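Alpha-amylase (Eisenia fetida, PDB 6M4K) probably hydrolyses internal alpha-1,4-glucosidic linkages in starch-like polysaccharides, as a calcium- and chloride-dependent member of glycoside hydrolase family 13. Local coordinates at residues T82-R85 and N86-T89; V395-H398 and N399-G403; N301-Q305 and R306-A310; A183-A186 and N187-I190. All blocks are in the same frame, centred on the assembly; numbering follows the deposited sequence. Where two conformers were deposited one is given.

Overall arrangement
Four local contacts sample the catalytic (beta/alpha)8 barrel of this single-chain enzyme. Along the chain they come in the order 1, 4, 3, 2. Contact 1 lies on helix 81-93, between the second and third barrel strands, and contact 4 on helix 176-192, which leads into the fourth; their centres are 15 Å apart and their nearest atoms about 4 Å, though they do not touch. Contact 3 occupies the loop after the seventh strand, 295-297, its centre 28 to 29 Å from each of the others. Contact 2 ends helix 389-401, beside the C-terminal beta domain. Helix contacts thus build the outer shell, while residues 301-310 shape a loop at the C-terminal end of the strands.

Contact 1. Residues T82-R85 and N86-T89; sequences TQFR and NMVT. With SO4 (sulfate ion), chain G.
On helix 81-93, the helix joining the second and third strands of the (beta/alpha)8 barrel, Phe84 is met by the side chains of Met87 and Val88, one turn further along. The Phe84 ring leaves the backbone with CG anti to N (chi1 -176°), which turns it into the protein. Met87 reaches it with a bend at its thioether end (chi3 68°), bringing CE to 3.6 Å from Phe84 CD1. Across the ring, Val88 CG2 lies 3.6 Å from Phe84 CE2 and makes an off-centre CH-pi contact. Trp27, edge-to-face with Phe84 and also touching Met87, joins this cluster to helix 27-39. With an alanine in place of Phe84, Met87 CE and Val88 CG2 would probably lose their common partner, opening a gap beside Trp27.

Polar groups flank this cluster. Gln83 accepts from the backbone N of Ser80 through OE1, while its NE2 gives a weak bond of 3.3 Å to sulfate O1, an ion probably from the crystallisation liquor that Thr28 and Lys26 also bind. Arg85, for its part, turns back to form a salt bridge with Glu81 and makes a cation-pi contact with Trp192. Through the backbone, Val88 N donates to Phe84 O at 3.0 Å and Asn86 N to Thr82 O at 2.9 Å; beside the latter bond, Asn86 OD1 lies 3.9 Å from the methyl CG2 of Thr82.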
loop_
_atom_site.group_PDB
_atom_site.type_symbol
_atom_site.label_atom_id
_atom_site.label_comp_id
_atom_site.label_asym_id
_atom_site.label_seq_id
_atom_site.Cartn_x
_atom_site.Cartn_y
_atom_site.Cartn_z
ATOM N N THR A 82 14.225 20.569 0.534
ATOM C CA THR A 82 15.359 20.242 1.392
ATOM C C THR A 82 15.024 19.094 2.333
ATOM O O THR A 82 15.820 18.162 2.502
ATOM C CB THR A 82 15.783 21.481 2.181
ATOM O OG1 THR A 82 16.446 22.387 1.294
ATOM C CG2 THR A 82 16.721 21.120 3.323
ATOM N N GLN A 83 13.842 19.141 2.946
ATOM C CA GLN A 83 13.452 18.074 3.859
ATOM C C GLN A 83 13.233 16.757 3.117
ATOM O O GLN A 83 13.578 15.690 3.635
ATOM C CB GLN A 83 12.228 18.501 4.660
ATOM C CG GLN A 83 12.543 19.621 5.631
ATOM C CD GLN A 83 11.293 20.207 6.249
ATOM O OE1 GLN A 83 10.300 20.450 5.560
ATOM N NE2 GLN A 83 11.345 20.466 7.551
ATOM N N PHE A 84 12.666 16.823 1.908
ATOM C CA PHE A 84 12.491 15.622 1.092
ATOM C C PHE A 84 13.836 14.963 0.790
ATOM O O PHE A 84 14.000 13.746 0.941
ATOM C CB PHE A 84 11.757 15.966 -0.211
ATOM C CG PHE A 84 11.454 14.758 -1.067
ATOM C CD1 PHE A 84 10.302 14.017 -0.849
ATOM C CD2 PHE A 84 12.334 14.346 -2.067
ATOM C CE1 PHE A 84 10.026 12.878 -1.609
ATOM C CE2 PHE A 84 12.069 13.224 -2.831
ATOM C CZ PHE A 84 10.912 12.482 -2.609
ATOM N N ARG A 85 14.825 15.769 0.404
ATOM C CA ARG A 85 16.120 15.219 0.027
ATOM C C ARG A 85 16.877 14.695 1.234
ATOM O O ARG A 85 17.546 13.659 1.139
ATOM C CB ARG A 85 16.907 16.261 -0.758
ATOM C CG ARG A 85 16.222 16.541 -2.074
ATOM C CD ARG A 85 16.842 17.686 -2.809
ATOM N NE ARG A 85 18.080 17.299 -3.471
ATOM C CZ ARG A 85 18.629 18.001 -4.455
ATOM N NH1 ARG A 85 18.041 19.110 -4.889
ATOM N NH2 ARG A 85 19.758 17.594 -5.005
ATOM N N ASN A 86 16.750 15.366 2.387
ATOM C CA ASN A 86 17.328 14.824 3.614
ATOM C C ASN A 86 16.744 13.453 3.930
ATOM O O ASN A 86 17.474 12.532 4.315
ATOM C CB ASN A 86 17.053 15.755 4.793
ATOM C CG ASN A 86 17.935 16.994 4.810
ATOM O OD1 ASN A 86 17.598 17.978 5.469
ATOM N ND2 ASN A 86 19.054 16.954 4.111
ATOM N N MET A 87 15.419 13.318 3.798
ATOM C CA MET A 87 14.742 12.048 4.047
ATOM C C MET A 87 15.267 10.952 3.129
ATOM O O MET A 87 15.615 9.861 3.587
ATOM C CB MET A 87 13.235 12.237 3.862
ATOM C CG MET A 87 12.421 10.965 3.951
ATOM S SD MET A 87 10.736 11.195 3.365
ATOM C CE MET A 87 11.016 11.479 1.612
ATOM N N VAL A 88 15.306 11.223 1.823
ATOM C CA VAL A 88 15.757 10.212 0.865
ATOM C C VAL A 88 17.190 9.781 1.168
ATOM O O VAL A 88 17.511 8.587 1.183
ATOM C CB VAL A 88 15.602 10.726 -0.579
ATOM C CG1 VAL A 88 16.240 9.751 -1.563
ATOM C CG2 VAL A 88 14.133 10.931 -0.932
ATOM N N THR A 89 18.069 10.751 1.410
ATOM C CA THR A 89 19.472 10.433 1.683
ATOM C C THR A 89 19.614 9.575 2.940
ATOM O O THR A 89 20.288 8.541 2.928
ATOM C CB THR A 89 20.277 11.727 1.804
ATOM O OG1 THR A 89 20.229 12.431 0.558
ATOM C CG2 THR A 89 21.723 11.417 2.164
HETATM S S SO4 G . 8.641 19.854 10.270
HETATM O O1 SO4 G . 8.309 20.090 8.874
HETATM O O2 SO4 G . 8.911 18.435 10.424
HETATM O O3 SO4 G . 7.490 20.187 11.106
HETATM O O4 SO4 G . 9.812 20.649 10.640
#

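Contact 2. Residues V395-H398 and N399-G403; sequences VRFH and NVAIG
Val395 O receives the backbone N-H of Asn399 at 2.8 Å, and the Asn399 side chain folds back over the same oxygen. Its CG stands anti to the carbonyl carbon (chi1 -66°), which sets the amide carbon CG 3.2 Å from Val395 O. Asn399 ND2 is nearby too, but its angle is too poor for a bond there; that N-H group serves Asn41 O instead. The two side chains lie abreast, the methyl Val395 CG1 3.8 Å from the amide nitrogen Asn399 ND2.

Asn399 also turns toward its predecessor. Its OD1 comes in the plane of the His398 ring, at the edge, 3.7 Å from CD2, with the ring and amide planes 73° apart. The imidazole is held at both ends, ND1 by Leu333 O and NE2 by Asp17 OD2, a pairing consistent with a doubly protonated, positively charged ring. Ile402 CD1 passes 4.1 Å from His398 NE2. A leucine in place of Asn399 would probably leave Asn41 O without its donor and the His398 ring edge without the amide oxygen beside it.

On another side, Val400 N donates to Arg396 O at 2.8 Å, and Phe397 CE1 lies 4.3 Å from Ala401 CB. Phe397 and Val400 touch strand 492-496, and Val395 and Phe397 touch helix 322-334. Such two-sided packing suits the last helix of the barrel, 389-401, wedged between the (beta/alpha)8 core and the C-terminal beta domain.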
loop_
_atom_site.group_PDB
_atom_site.type_symbol
_atom_site.label_atom_id
_atom_site.label_comp_id
_atom_site.label_asym_id
_atom_site.label_seq_id
_atom_site.Cartn_x
_atom_site.Cartn_y
_atom_site.Cartn_z
ATOM N N VAL A 395 6.047 -9.542 9.911
ATOM C CA VAL A 395 7.048 -9.174 8.912
ATOM C C VAL A 395 8.322 -9.977 9.124
ATOM O O VAL A 395 8.908 -10.495 8.165
ATOM C CB VAL A 395 7.289 -7.658 8.939
ATOM C CG1 VAL A 395 8.546 -7.260 8.147
ATOM C CG2 VAL A 395 6.046 -6.926 8.428
ATOM N N ARG A 396 8.752 -10.125 10.379
ATOM C CA ARG A 396 9.887 -10.994 10.668
ATOM C C ARG A 396 9.610 -12.432 10.239
ATOM O O ARG A 396 10.471 -13.070 9.624
ATOM C CB ARG A 396 10.283 -10.893 12.147
ATOM C CG ARG A 396 11.512 -11.732 12.499
ATOM C CD ARG A 396 12.055 -11.384 13.871
ATOM N NE ARG A 396 11.072 -11.707 14.901
ATOM C CZ ARG A 396 11.275 -11.571 16.207
ATOM N NH1 ARG A 396 12.434 -11.108 16.657
ATOM N NH2 ARG A 396 10.311 -11.907 17.059
ATOM N N PHE A 397 8.410 -12.954 10.532
ATOM C CA PHE A 397 8.023 -14.283 10.061
ATOM C C PHE A 397 8.162 -14.367 8.548
ATOM O O PHE A 397 8.772 -15.296 8.015
ATOM C CB PHE A 397 6.570 -14.555 10.482
ATOM C CG PHE A 397 6.028 -15.923 10.093
ATOM C CD1 PHE A 397 5.670 -16.206 8.781
ATOM C CD2 PHE A 397 5.794 -16.893 11.066
ATOM C CE1 PHE A 397 5.147 -17.434 8.440
ATOM C CE2 PHE A 397 5.264 -18.128 10.738
ATOM C CZ PHE A 397 4.945 -18.410 9.424
ATOM N N HIS A 398 7.587 -13.392 7.845
ATOM C CA HIS A 398 7.672 -13.322 6.389
ATOM C C HIS A 398 9.117 -13.352 5.917
ATOM O O HIS A 398 9.453 -14.073 4.972
ATOM C CB HIS A 398 7.007 -12.009 5.972
ATOM C CG HIS A 398 7.119 -11.672 4.515
ATOM N ND1 HIS A 398 6.119 -11.949 3.608
ATOM C CD2 HIS A 398 8.081 -11.014 3.826
ATOM C CE1 HIS A 398 6.466 -11.485 2.417
ATOM N NE2 HIS A 398 7.665 -10.936 2.519
ATOM N N ASN A 399 9.991 -12.584 6.572
ATOM C CA ASN A 399 11.394 -12.552 6.173
ATOM C C ASN A 399 12.064 -13.898 6.423
ATOM O O ASN A 399 12.820 -14.388 5.575
ATOM C CB ASN A 399 12.134 -11.442 6.933
ATOM C CG ASN A 399 11.665 -10.042 6.559
ATOM O OD1 ASN A 399 11.165 -9.808 5.461
ATOM N ND2 ASN A 399 11.837 -9.106 7.480
ATOM N N VAL A 400 11.788 -14.519 7.576
ATOM C CA VAL A 400 12.384 -15.816 7.899
ATOM C C VAL A 400 11.912 -16.882 6.916
ATOM O O VAL A 400 12.671 -17.785 6.542
ATOM C CB VAL A 400 12.075 -16.186 9.366
ATOM C CG1 VAL A 400 12.394 -17.659 9.648
ATOM C CG2 VAL A 400 12.842 -15.271 10.312
ATOM N N ALA A 401 10.658 -16.798 6.488
ATOM C CA ALA A 401 10.023 -17.797 5.641
ATOM C C ALA A 401 10.348 -17.635 4.163
ATOM O O ALA A 401 9.989 -18.515 3.372
ATOM C CB ALA A 401 8.509 -17.701 5.815
ATOM N N ILE A 402 10.999 -16.531 3.775
ATOM C CA ILE A 402 11.154 -16.172 2.364
ATOM C C ILE A 402 11.727 -17.333 1.553
ATOM O O ILE A 402 12.675 -18.005 1.965
ATOM C CB ILE A 402 11.986 -14.880 2.233
ATOM C CG1 ILE A 402 11.744 -14.213 0.879
ATOM C CG2 ILE A 402 13.450 -15.147 2.443
ATOM C CD1 ILE A 402 10.898 -12.947 0.970
ATOM N N GLY A 403 11.126 -17.581 0.395
ATOM C CA GLY A 403 11.609 -18.601 -0.518
ATOM C C GLY A 403 11.146 -20.012 -0.230
ATOM O O GLY A 403 11.480 -20.923 -0.999
#

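Contact 3. Residues N301-Q305 and R306-A310; sequences NHDNQ and RGHGA
Two hydrogen bonds leave NH1 of Arg306: one of 2.9 Å to His302 O, in the guanidinium plane and on a lone pair of the carbonyl, and one of 2.8 Å to OE1 of Gln305, again on a lone pair but tilted 27° from the guanidinium plane. A water closes the circuit, donating to Gln305 OE1 and accepting from Arg306 NH2. An extended chain from CG to NE carries the guanidinium back along Gln305, and Trp63 and Trp348 receive it in cation-pi contacts.

Backbone turns form the second group. Arg306 N donates to Asp303 O at 3.1 Å, and Gly307 N to Asn304 O at 3.1 Å, both from well above the carbonyl plane. The Asn-His-Asp of 301-303 closes the stretch known in family 13 as conserved region IV, just after the seventh barrel strand, running on into the glycine-rich loop known from animal amylases. An Asx motif starts it: Asn301 OD1 accepts the N-H of Asn304 at 2.8 Å, nearly straight (178°), while Asn304 OD1 takes Asn301 N at 2.9 Å.

Last, the His308 ring has Arg306 CB 3.9 Å above one face, offset toward the rim, and a hydrogen bond from NE2 to Asp360 OD2.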
loop_
_atom_site.group_PDB
_atom_site.type_symbol
_atom_site.label_atom_id
_atom_site.label_comp_id
_atom_site.label_asym_id
_atom_site.label_seq_id
_atom_site.Cartn_x
_atom_site.Cartn_y
_atom_site.Cartn_z
ATOM N N ASN A 301 -5.992 0.448 1.603
ATOM C CA ASN A 301 -5.221 1.628 1.230
ATOM C C ASN A 301 -5.953 2.875 1.730
ATOM O O ASN A 301 -7.003 2.793 2.387
ATOM C CB ASN A 301 -4.888 1.661 -0.274
ATOM C CG ASN A 301 -6.060 2.088 -1.141
ATOM O OD1 ASN A 301 -7.202 2.175 -0.676
ATOM N ND2 ASN A 301 -5.782 2.363 -2.417
ATOM N N HIS A 302 -5.405 4.044 1.397
ATOM C CA HIS A 302 -5.939 5.282 1.952
ATOM C C HIS A 302 -7.330 5.586 1.416
ATOM O O HIS A 302 -8.137 6.227 2.104
ATOM C CB HIS A 302 -4.959 6.430 1.679
ATOM C CG HIS A 302 -4.788 6.752 0.229
ATOM N ND1 HIS A 302 -3.914 6.075 -0.596
ATOM C CD2 HIS A 302 -5.385 7.692 -0.543
ATOM C CE1 HIS A 302 -3.987 6.579 -1.815
ATOM N NE2 HIS A 302 -4.875 7.555 -1.811
ATOM N N ASP A 303 -7.634 5.131 0.201
ATOM C CA ASP A 303 -8.935 5.375 -0.413
ATOM C C ASP A 303 -9.991 4.441 0.142
ATOM O O ASP A 303 -11.069 4.887 0.559
ATOM C CB ASP A 303 -8.887 5.109 -1.917
ATOM C CG ASP A 303 -8.214 6.196 -2.694
ATOM O OD1 ASP A 303 -8.391 7.387 -2.355
ATOM O OD2 ASP A 303 -7.528 5.846 -3.680
ATOM N N ASN A 304 -9.724 3.138 0.123
ATOM C CA ASN A 304 -10.765 2.202 0.497
ATOM C C ASN A 304 -10.949 2.058 1.998
ATOM O O ASN A 304 -12.006 1.590 2.422
ATOM C CB ASN A 304 -10.664 0.874 -0.274
ATOM C CG ASN A 304 -9.449 0.037 0.102
ATOM O OD1 ASN A 304 -8.849 0.213 1.163
ATOM N ND2 ASN A 304 -9.128 -0.939 -0.753
ATOM N N GLN A 305 -9.994 2.508 2.820
ATOM C CA GLN A 305 -10.300 2.588 4.250
ATOM C C GLN A 305 -11.299 3.700 4.558
ATOM O O GLN A 305 -11.815 3.757 5.681
ATOM C CB GLN A 305 -9.037 2.717 5.124
ATOM C CG GLN A 305 -8.335 4.066 5.035
ATOM C CD GLN A 305 -7.146 4.250 5.982
ATOM O OE1 GLN A 305 -6.703 5.386 6.184
ATOM N NE2 GLN A 305 -6.636 3.163 6.571
ATOM N N ARG A 306 -11.567 4.578 3.594
ATOM C CA ARG A 306 -12.580 5.622 3.687
ATOM C C ARG A 306 -13.860 5.238 2.967
ATOM O O ARG A 306 -14.711 6.108 2.731
ATOM C CB ARG A 306 -12.038 6.948 3.143
ATOM C CG ARG A 306 -11.031 7.565 4.090
ATOM C CD ARG A 306 -10.113 8.653 3.496
ATOM N NE ARG A 306 -9.378 9.195 4.624
ATOM C CZ ARG A 306 -8.354 8.588 5.211
ATOM N NH1 ARG A 306 -7.829 7.485 4.680
ATOM N NH2 ARG A 306 -7.820 9.100 6.307
ATOM N N GLY A 307 -14.017 3.964 2.607
ATOM C CA GLY A 307 -15.261 3.483 2.039
ATOM C C GLY A 307 -15.415 3.680 0.553
ATOM O O GLY A 307 -16.517 3.473 0.028
ATOM N N HIS A 308 -14.352 4.069 -0.149
ATOM C CA HIS A 308 -14.441 4.374 -1.569
ATOM C C HIS A 308 -14.257 3.158 -2.476
ATOM O O HIS A 308 -14.429 3.290 -3.693
ATOM C CB HIS A 308 -13.443 5.481 -1.929
ATOM C CG HIS A 308 -13.646 6.747 -1.150
ATOM N ND1 HIS A 308 -12.642 7.669 -0.952
ATOM C CD2 HIS A 308 -14.734 7.230 -0.505
ATOM C CE1 HIS A 308 -13.106 8.676 -0.231
ATOM N NE2 HIS A 308 -14.373 8.433 0.053
ATOM N N GLY A 309 -13.898 2.000 -1.931
ATOM C CA GLY A 309 -13.835 0.796 -2.731
ATOM C C GLY A 309 -15.188 0.128 -2.845
ATOM O O GLY A 309 -16.170 0.547 -2.230
ATOM N N ALA A 310 -15.236 -0.932 -3.650
ATOM C CA ALA A 310 -16.480 -1.670 -3.799
ATOM C C ALA A 310 -16.876 -2.296 -2.472
ATOM O O ALA A 310 -16.032 -2.620 -1.630
ATOM C CB ALA A 310 -16.346 -2.757 -4.862
HETATM O O HOH W 1 -13.906 0.738 0.495
HETATM O O HOH W 2 -5.852 7.492 7.781
#

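Contact 4. Residues A183-A186 and N187-I190; sequences AEFA and NRLI
Arg188 starts its course beside the backbone of the preceding turn of helix 176-192, with CB 3.4 Å from Glu184 O. Its CG is anti to N, and after an extended step the chain turns sharply at chi3, 20°, a nearly eclipsed value, which may cost some strain. CD passes 3.8 Å from Glu184 OE2. Next, NE donates to that same OE2 at 2.9 Å, and NH2 to Glu184 OE1 at 2.9 Å, almost straight. The last nitrogen, NH1, goes to Tyr72 O, while NH2 also reaches the edge of the Phe185 ring, 4.2 Å from CD1.

Glu184 bends at chi2 (-77°) to bring its carboxylate round to Arg188, and the two planes are only 10° apart. Asn187, elsewhere on the turn, uses its amide for Asn218 N and Arg216 O; Ala186 and Ile190 rest on Phe197 of barrel strand 196-199.

Here is an i to i+4 salt bridge of the helix surface, side-on and bidentate: each oxygen has its own nitrogen on the syn side. Two nearly parallel bonds, close to one plane, restrict the rotation of both groups, and the paired charges probably stabilise each other's ionised forms.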
loop_
_atom_site.group_PDB
_atom_site.type_symbol
_atom_site.label_atom_id
_atom_site.label_comp_id
_atom_site.label_asym_id
_atom_site.label_seq_id
_atom_site.Cartn_x
_atom_site.Cartn_y
_atom_site.Cartn_z
ATOM N N ALA A 183 8.216 13.035 -17.357
ATOM C CA ALA A 183 9.468 12.303 -17.194
ATOM C C ALA A 183 10.542 13.151 -16.532
ATOM O O ALA A 183 11.356 12.623 -15.770
ATOM C CB ALA A 183 9.956 11.779 -18.542
ATOM N N GLU A 184 10.573 14.462 -16.804
ATOM C CA GLU A 184 11.548 15.317 -16.136
ATOM C C GLU A 184 11.325 15.310 -14.632
ATOM O O GLU A 184 12.284 15.255 -13.856
ATOM C CB GLU A 184 11.461 16.752 -16.665
ATOM C CG GLU A 184 12.542 17.711 -16.106
ATOM C CD GLU A 184 12.282 18.199 -14.679
ATOM O OE1 GLU A 184 11.100 18.368 -14.304
ATOM O OE2 GLU A 184 13.260 18.417 -13.924
ATOM N N PHE A 185 10.060 15.392 -14.213
ATOM C CA PHE A 185 9.702 15.316 -12.799
ATOM C C PHE A 185 10.187 14.005 -12.187
ATOM O O PHE A 185 10.917 14.000 -11.188
ATOM C CB PHE A 185 8.179 15.443 -12.707
ATOM C CG PHE A 185 7.589 15.071 -11.366
ATOM C CD1 PHE A 185 8.027 15.667 -10.194
ATOM C CD2 PHE A 185 6.564 14.149 -11.295
ATOM C CE1 PHE A 185 7.449 15.326 -8.967
ATOM C CE2 PHE A 185 5.987 13.808 -10.085
ATOM C CZ PHE A 185 6.429 14.399 -8.922
ATOM N N ALA A 186 9.822 12.882 -12.805
ATOM C CA ALA A 186 10.243 11.590 -12.278
ATOM C C ALA A 186 11.763 11.460 -12.265
ATOM O O ALA A 186 12.339 10.963 -11.291
ATOM C CB ALA A 186 9.606 10.469 -13.092
ATOM N N ASN A 187 12.434 11.920 -13.328
ATOM C CA ASN A 187 13.888 11.792 -13.392
ATOM C C ASN A 187 14.598 12.651 -12.358
ATOM O O ASN A 187 15.670 12.276 -11.871
ATOM C CB ASN A 187 14.389 12.135 -14.796
ATOM C CG ASN A 187 14.243 10.979 -15.746
ATOM O OD1 ASN A 187 14.264 9.829 -15.314
ATOM N ND2 ASN A 187 14.097 11.266 -17.044
ATOM N N ARG A 188 14.048 13.825 -12.046
ATOM C CA ARG A 188 14.643 14.651 -11.005
ATOM C C ARG A 188 14.623 13.913 -9.677
ATOM O O ARG A 188 15.625 13.872 -8.954
ATOM C CB ARG A 188 13.888 15.985 -10.926
ATOM C CG ARG A 188 14.411 16.975 -9.894
ATOM C CD ARG A 188 13.940 18.424 -10.173
ATOM N NE ARG A 188 12.764 18.471 -11.032
ATOM C CZ ARG A 188 11.537 18.758 -10.606
ATOM N NH1 ARG A 188 11.332 19.048 -9.327
ATOM N NH2 ARG A 188 10.518 18.751 -11.454
ATOM N N LEU A 189 13.501 13.253 -9.383
ATOM C CA LEU A 189 13.388 12.522 -8.128
ATOM C C LEU A 189 14.285 11.289 -8.121
ATOM O O LEU A 189 14.945 11.008 -7.109
ATOM C CB LEU A 189 11.927 12.181 -7.847
ATOM C CG LEU A 189 11.111 13.283 -7.152
ATOM C CD1 LEU A 189 11.196 14.644 -7.851
ATOM C CD2 LEU A 189 9.668 12.845 -7.019
ATOM N N ILE A 190 14.348 10.559 -9.241
ATOM C CA ILE A 190 15.274 9.434 -9.341
ATOM C C ILE A 190 16.701 9.911 -9.100
ATOM O O ILE A 190 17.467 9.273 -8.367
ATOM C CB ILE A 190 15.122 8.741 -10.706
ATOM C CG1 ILE A 190 13.787 8.006 -10.786
ATOM C CG2 ILE A 190 16.265 7.756 -10.939
ATOM C CD1 ILE A 190 13.434 7.562 -12.196
#